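Local structure of hyperpolarization-activated (Ih) channel (Strongylocentrotus purpuratus, 2PTM) at residues V76-G81 against R184-E189; V87-T92 against N174-E179. The protein is probably a voltage-gated potassium channel opened by hyperpolarization, of which this chain is the C-terminal region, with the C-linker and the cAMP-binding domain. All coordinates share one frame; numbering follows the deposited sequence.

How the contacts relate
Both contacts lie on the helical side of the cyclic nucleotide-binding domain, with centres about 12 Å apart. Contact 1 sets the turn after helix 70-75 against helix 181-192. Contact 2 sets the next helix, 84-93, against helix 170-179. Along the chain, contact 2 is nested inside the loop closed by contact 1. They touch at several points, among them Phe79 CZ on Val90 CG1 (4.1 Å) and Arg184 NH2 on Asn174 OD1 (3.3 Å, probably hydrogen-bonded). Contact 1 is nearer to the cAMP-binding Glu144: side chain to side chain, Met187 is about 4 Å away and Val176 of contact 2 about 11 Å. The Met187 side chain is about 8 Å from bound cAMP.

Contact 1: residues V76-G81 against R184-E189; sequences VPFFVG and RKTMEE
Thr186 meets the edge of the Phe78 ring with its hydroxyl oxygen. OG1 lies near the ring plane, 3.1 Å from CE1 of Phe78 and 3.7 Å from CD1. The oxygen thus faces the polarised C-H rim, which is probably mildly attractive. A chi1 of 81° turns OG1 between the backbone N and the carbonyl carbon of Thr186. There it also makes a weak hydrogen bond to Met183 O, one turn back in the same helix.

Phe78 sits in the 3-10 turn 77-79 between helices 70-75 and 84-93. The turn leads into helix 84-93, the helix that precedes the beta roll in the cyclic nucleotide-binding fold. Helix 181-192 is the C-terminal helix of that fold. Phe78 CG is anti to the backbone N (chi1 176°), which carries the ring toward helix 181-192.

Met187 follows. Its chain bends at chi2 and chi3, and CE comes to 3.7 Å from CZ of Phe78, approaching obliquely. SD of Met187 lies 5.0 Å from the centroid of the Phe78 ring, a Met-aromatic contact. With an alanine at Phe78, the Met187 methyl would probably lose its aromatic partner and be freer to turn. The Met187 side chain also touches Phe173 of helix 170-179 and Leu148 of helix 145-149, and lies about 4 Å from the side chain of cAMP-binding Glu144.

Contact 2: residues V87-T92 against N174-E179; sequences VTRVVT and NQVLDE
Arg89 sets its CG methylene against a methyl of Val176, with CG of Arg89 3.7 Å from CG1 of Val176. The two side chains slide past each other in opposite directions. Their helices form an antiparallel pair: the axes of segments 87-92 and 174-179 run 10.4 Å apart at closest, their directions 175° apart. Helix 84-93 precedes the beta roll of the cyclic nucleotide-binding domain, and helix 170-179 follows it. Val90 adds a looser apolar touch, CG2 to Val176 CG2 at 4.4 Å.

Beyond CG, the Arg89 chain bends at chi2 and chi3. This brings the guanidinium to the carboxylate of Glu179, which reaches over on an extended chain. NH2 of Arg89 is 3.0 Å from OE2 of Glu179. The pair is a salt bridge, but its hydrogen bond is weak, with an N-H...O angle of 129°. The two planes are 31° apart. NE of Arg89 lies 3.0 Å from OE1 of Glu179, a close ionic approach rather than a hydrogen bond.

The stronger partner of OE2 is the backbone N of Phe111 of the second subunit, and Arg89 packs on that same Phe111. One turn on, Thr92 OG1 donates a 2.8 Å hydrogen bond to Arg89 O from above the carbonyl plane.

Contact 1: residues V76-G81 against R184-E189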
loop_
_atom_site.group_PDB
_atom_site.type_symbol
_atom_site.label_atom_id
_atom_site.label_comp_id
_atom_site.label_asym_id
_atom_site.label_seq_id
_atom_site.Cartn_x
_atom_site.Cartn_y
_atom_site.Cartn_z
ATOM N N VAL A 76 -31.043 11.318 3.691
ATOM C CA VAL A 76 -31.172 10.323 2.633
ATOM C C VAL A 76 -32.330 9.352 2.889
ATOM O O VAL A 76 -32.224 8.455 3.726
ATOM C CB VAL A 76 -29.858 9.535 2.430
ATOM C CG1 VAL A 76 -30.006 8.539 1.287
ATOM C CG2 VAL A 76 -28.715 10.492 2.148
ATOM N N PRO A 77 -33.439 9.524 2.153
ATOM C CA PRO A 77 -34.606 8.653 2.332
ATOM C C PRO A 77 -34.226 7.183 2.184
ATOM O O PRO A 77 -34.847 6.334 2.812
ATOM C CB PRO A 77 -35.541 9.085 1.199
ATOM C CG PRO A 77 -35.138 10.507 0.898
ATOM C CD PRO A 77 -33.644 10.507 1.073
ATOM N N PHE A 78 -33.201 6.908 1.378
ATOM C CA PHE A 78 -32.690 5.557 1.171
ATOM C C PHE A 78 -32.417 4.837 2.497
ATOM O O PHE A 78 -32.648 3.632 2.617
ATOM C CB PHE A 78 -31.421 5.618 0.305
ATOM C CG PHE A 78 -30.738 4.291 0.106
ATOM C CD1 PHE A 78 -31.365 3.267 -0.585
ATOM C CD2 PHE A 78 -29.454 4.082 0.585
ATOM C CE1 PHE A 78 -30.732 2.052 -0.776
ATOM C CE2 PHE A 78 -28.813 2.869 0.398
ATOM C CZ PHE A 78 -29.450 1.853 -0.280
ATOM N N PHE A 79 -31.946 5.584 3.495
ATOM C CA PHE A 79 -31.572 4.997 4.784
ATOM C C PHE A 79 -32.743 4.803 5.742
ATOM O O PHE A 79 -32.565 4.255 6.830
ATOM C CB PHE A 79 -30.505 5.845 5.480
ATOM C CG PHE A 79 -29.176 5.844 4.789
ATOM C CD1 PHE A 79 -28.628 4.667 4.310
ATOM C CD2 PHE A 79 -28.460 7.020 4.642
ATOM C CE1 PHE A 79 -27.398 4.668 3.682
ATOM C CE2 PHE A 79 -27.233 7.027 4.014
ATOM C CZ PHE A 79 -26.700 5.850 3.531
ATOM N N VAL A 80 -33.930 5.257 5.347
ATOM C CA VAL A 80 -35.107 5.155 6.205
ATOM C C VAL A 80 -35.511 3.700 6.426
ATOM O O VAL A 80 -35.796 2.974 5.473
ATOM C CB VAL A 80 -36.275 5.959 5.621
ATOM N N GLY A 81 -35.527 3.281 7.689
ATOM C CA GLY A 81 -35.918 1.930 8.046
ATOM C C GLY A 81 -34.841 0.892 7.791
ATOM O O GLY A 81 -35.050 -0.298 8.035
ATOM N N ARG A 184 -29.738 -3.905 -2.080
ATOM C CA ARG A 184 -29.501 -3.985 -3.515
ATOM C C ARG A 184 -30.837 -3.876 -4.223
ATOM O O ARG A 184 -30.954 -3.228 -5.267
ATOM C CB ARG A 184 -28.823 -5.297 -3.911
ATOM C CG ARG A 184 -28.597 -5.420 -5.415
ATOM C CD ARG A 184 -27.745 -6.630 -5.783
ATOM N NE ARG A 184 -26.355 -6.496 -5.347
ATOM C CZ ARG A 184 -25.403 -5.875 -6.043
ATOM N NH1 ARG A 184 -25.686 -5.317 -7.215
ATOM N NH2 ARG A 184 -24.167 -5.811 -5.568
ATOM N N LYS A 185 -31.845 -4.524 -3.650
ATOM C CA LYS A 185 -33.179 -4.521 -4.235
ATOM C C LYS A 185 -33.722 -3.107 -4.254
ATOM O O LYS A 185 -34.178 -2.626 -5.288
ATOM C CB LYS A 185 -34.110 -5.445 -3.456
ATOM N N THR A 186 -33.660 -2.426 -3.112
ATOM C CA THR A 186 -34.169 -1.062 -3.053
ATOM C C THR A 186 -33.365 -0.153 -3.977
ATOM O O THR A 186 -33.914 0.748 -4.601
ATOM C CB THR A 186 -34.220 -0.497 -1.612
ATOM O OG1 THR A 186 -32.927 -0.025 -1.223
ATOM C CG2 THR A 186 -34.692 -1.559 -0.633
ATOM N N MET A 187 -32.067 -0.407 -4.096
ATOM C CA MET A 187 -31.245 0.405 -4.981
ATOM C C MET A 187 -31.594 0.179 -6.451
ATOM O O MET A 187 -31.717 1.128 -7.216
ATOM C CB MET A 187 -29.756 0.132 -4.751
ATOM C CG MET A 187 -28.842 0.997 -5.596
ATOM S SD MET A 187 -28.160 2.406 -4.697
ATOM C CE MET A 187 -27.424 1.555 -3.302
ATOM N N GLU A 188 -31.734 -1.077 -6.853
ATOM C CA GLU A 188 -32.098 -1.376 -8.236
ATOM C C GLU A 188 -33.411 -0.694 -8.616
ATOM O O GLU A 188 -33.564 -0.204 -9.731
ATOM C CB GLU A 188 -32.177 -2.887 -8.461
ATOM C CG GLU A 188 -30.812 -3.558 -8.524
ATOM C CD GLU A 188 -30.889 -5.073 -8.441
ATOM O OE1 GLU A 188 -31.992 -5.600 -8.177
ATOM O OE2 GLU A 188 -29.845 -5.735 -8.632
ATOM N N GLU A 189 -34.347 -0.629 -7.678
ATOM C CA GLU A 189 -35.655 -0.043 -7.978
ATOM C C GLU A 189 -35.597 1.448 -8.361
ATOM O O GLU A 189 -36.318 1.876 -9.252
ATOM C CB GLU A 189 -36.648 -0.311 -6.840
ATOM C CG GLU A 189 -36.897 -1.797 -6.606
ATOM C CD GLU A 189 -37.622 -2.096 -5.301
ATOM O OE1 GLU A 189 -37.944 -1.148 -4.548
ATOM O OE2 GLU A 189 -37.869 -3.290 -5.030
#

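Contact 2: residues V87-T92 against N174-E179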
loop_
_atom_site.group_PDB
_atom_site.type_symbol
_atom_site.label_atom_id
_atom_site.label_comp_id
_atom_site.label_asym_id
_atom_site.label_seq_id
_atom_site.Cartn_x
_atom_site.Cartn_y
_atom_site.Cartn_z
ATOM N N VAL A 87 -26.385 0.874 7.831
ATOM C CA VAL A 87 -26.002 2.280 7.913
ATOM C C VAL A 87 -24.575 2.419 8.470
ATOM O O VAL A 87 -23.756 3.161 7.934
ATOM C CB VAL A 87 -26.981 3.090 8.775
ATOM C CG1 VAL A 87 -26.524 4.542 8.859
ATOM C CG2 VAL A 87 -28.393 2.992 8.212
ATOM N N THR A 88 -24.270 1.691 9.537
ATOM C CA THR A 88 -22.932 1.772 10.112
ATOM C C THR A 88 -21.842 1.357 9.116
ATOM O O THR A 88 -20.799 2.011 9.001
ATOM C CB THR A 88 -22.827 0.955 11.410
ATOM O OG1 THR A 88 -23.620 1.588 12.424
ATOM C CG2 THR A 88 -21.377 0.875 11.871
ATOM N N ARG A 89 -22.088 0.280 8.383
ATOM C CA ARG A 89 -21.120 -0.200 7.403
ATOM C C ARG A 89 -20.847 0.854 6.329
ATOM O O ARG A 89 -19.695 1.135 5.997
ATOM C CB ARG A 89 -21.611 -1.492 6.748
ATOM C CG ARG A 89 -20.596 -2.123 5.796
ATOM C CD ARG A 89 -19.443 -2.743 6.561
ATOM N NE ARG A 89 -19.889 -3.858 7.395
ATOM C CZ ARG A 89 -19.118 -4.507 8.262
ATOM N NH1 ARG A 89 -17.853 -4.145 8.427
ATOM N NH2 ARG A 89 -19.613 -5.518 8.966
ATOM N N VAL A 90 -21.910 1.438 5.792
ATOM C CA VAL A 90 -21.773 2.445 4.747
ATOM C C VAL A 90 -20.996 3.660 5.231
ATOM O O VAL A 90 -20.008 4.049 4.607
ATOM C CB VAL A 90 -23.142 2.888 4.206
ATOM C CG1 VAL A 90 -22.986 4.072 3.247
ATOM C CG2 VAL A 90 -23.812 1.723 3.512
ATOM N N VAL A 91 -21.424 4.248 6.347
ATOM C CA VAL A 91 -20.804 5.488 6.804
ATOM C C VAL A 91 -19.320 5.311 7.112
ATOM O O VAL A 91 -18.556 6.257 6.993
ATOM C CB VAL A 91 -21.529 6.151 8.015
ATOM C CG1 VAL A 91 -22.937 6.626 7.624
ATOM C CG2 VAL A 91 -21.572 5.228 9.225
ATOM N N THR A 92 -18.910 4.106 7.495
ATOM C CA THR A 92 -17.501 3.867 7.796
ATOM C C THR A 92 -16.674 3.720 6.518
ATOM O O THR A 92 -15.446 3.772 6.555
ATOM C CB THR A 92 -17.293 2.613 8.676
ATOM O OG1 THR A 92 -17.727 1.449 7.966
ATOM C CG2 THR A 92 -18.058 2.729 9.987
ATOM N N ASN A 174 -20.184 -2.930 -3.791
ATOM C CA ASN A 174 -20.515 -4.330 -3.996
ATOM C C ASN A 174 -20.437 -5.133 -2.701
ATOM O O ASN A 174 -21.170 -6.090 -2.520
ATOM C CB ASN A 174 -19.634 -4.943 -5.088
ATOM C CG ASN A 174 -20.121 -4.601 -6.484
ATOM O OD1 ASN A 174 -21.306 -4.741 -6.794
ATOM N ND2 ASN A 174 -19.207 -4.152 -7.334
ATOM N N GLN A 175 -19.560 -4.717 -1.795
ATOM C CA GLN A 175 -19.441 -5.356 -0.490
ATOM C C GLN A 175 -20.704 -5.166 0.353
ATOM O O GLN A 175 -21.273 -6.132 0.853
ATOM C CB GLN A 175 -18.225 -4.810 0.264
ATOM C CG GLN A 175 -16.882 -5.269 -0.282
ATOM C CD GLN A 175 -15.710 -4.611 0.433
ATOM O OE1 GLN A 175 -15.881 -3.960 1.469
ATOM N NE2 GLN A 175 -14.513 -4.775 -0.121
ATOM N N VAL A 176 -21.146 -3.922 0.505
ATOM C CA VAL A 176 -22.286 -3.636 1.370
ATOM C C VAL A 176 -23.607 -4.198 0.832
ATOM O O VAL A 176 -24.486 -4.582 1.608
ATOM C CB VAL A 176 -22.415 -2.129 1.675
ATOM C CG1 VAL A 176 -21.080 -1.581 2.138
ATOM C CG2 VAL A 176 -22.888 -1.376 0.457
ATOM N N LEU A 177 -23.735 -4.259 -0.493
ATOM C CA LEU A 177 -24.925 -4.821 -1.131
ATOM C C LEU A 177 -24.998 -6.339 -1.007
ATOM O O LEU A 177 -26.086 -6.921 -1.026
ATOM C CB LEU A 177 -24.981 -4.425 -2.607
ATOM C CG LEU A 177 -25.807 -3.178 -2.911
ATOM C CD1 LEU A 177 -25.508 -2.065 -1.930
ATOM C CD2 LEU A 177 -25.603 -2.712 -4.351
ATOM N N ASP A 178 -23.840 -6.982 -0.909
ATOM C CA ASP A 178 -23.800 -8.425 -0.701
ATOM C C ASP A 178 -24.143 -8.726 0.747
ATOM O O ASP A 178 -24.883 -9.660 1.047
ATOM C CB ASP A 178 -22.418 -8.984 -1.036
ATOM C CG ASP A 178 -22.175 -9.079 -2.528
ATOM O OD1 ASP A 178 -23.108 -8.780 -3.303
ATOM O OD2 ASP A 178 -21.051 -9.455 -2.924
ATOM N N GLU A 179 -23.597 -7.917 1.645
ATOM C CA GLU A 179 -23.828 -8.101 3.065
ATOM C C GLU A 179 -25.287 -7.818 3.394
ATOM O O GLU A 179 -25.868 -8.456 4.268
ATOM C CB GLU A 179 -22.902 -7.196 3.880
ATOM C CG GLU A 179 -22.859 -7.529 5.357
ATOM C CD GLU A 179 -21.759 -6.796 6.095
ATOM O OE1 GLU A 179 -21.187 -5.846 5.516
ATOM O OE2 GLU A 179 -21.473 -7.170 7.255
#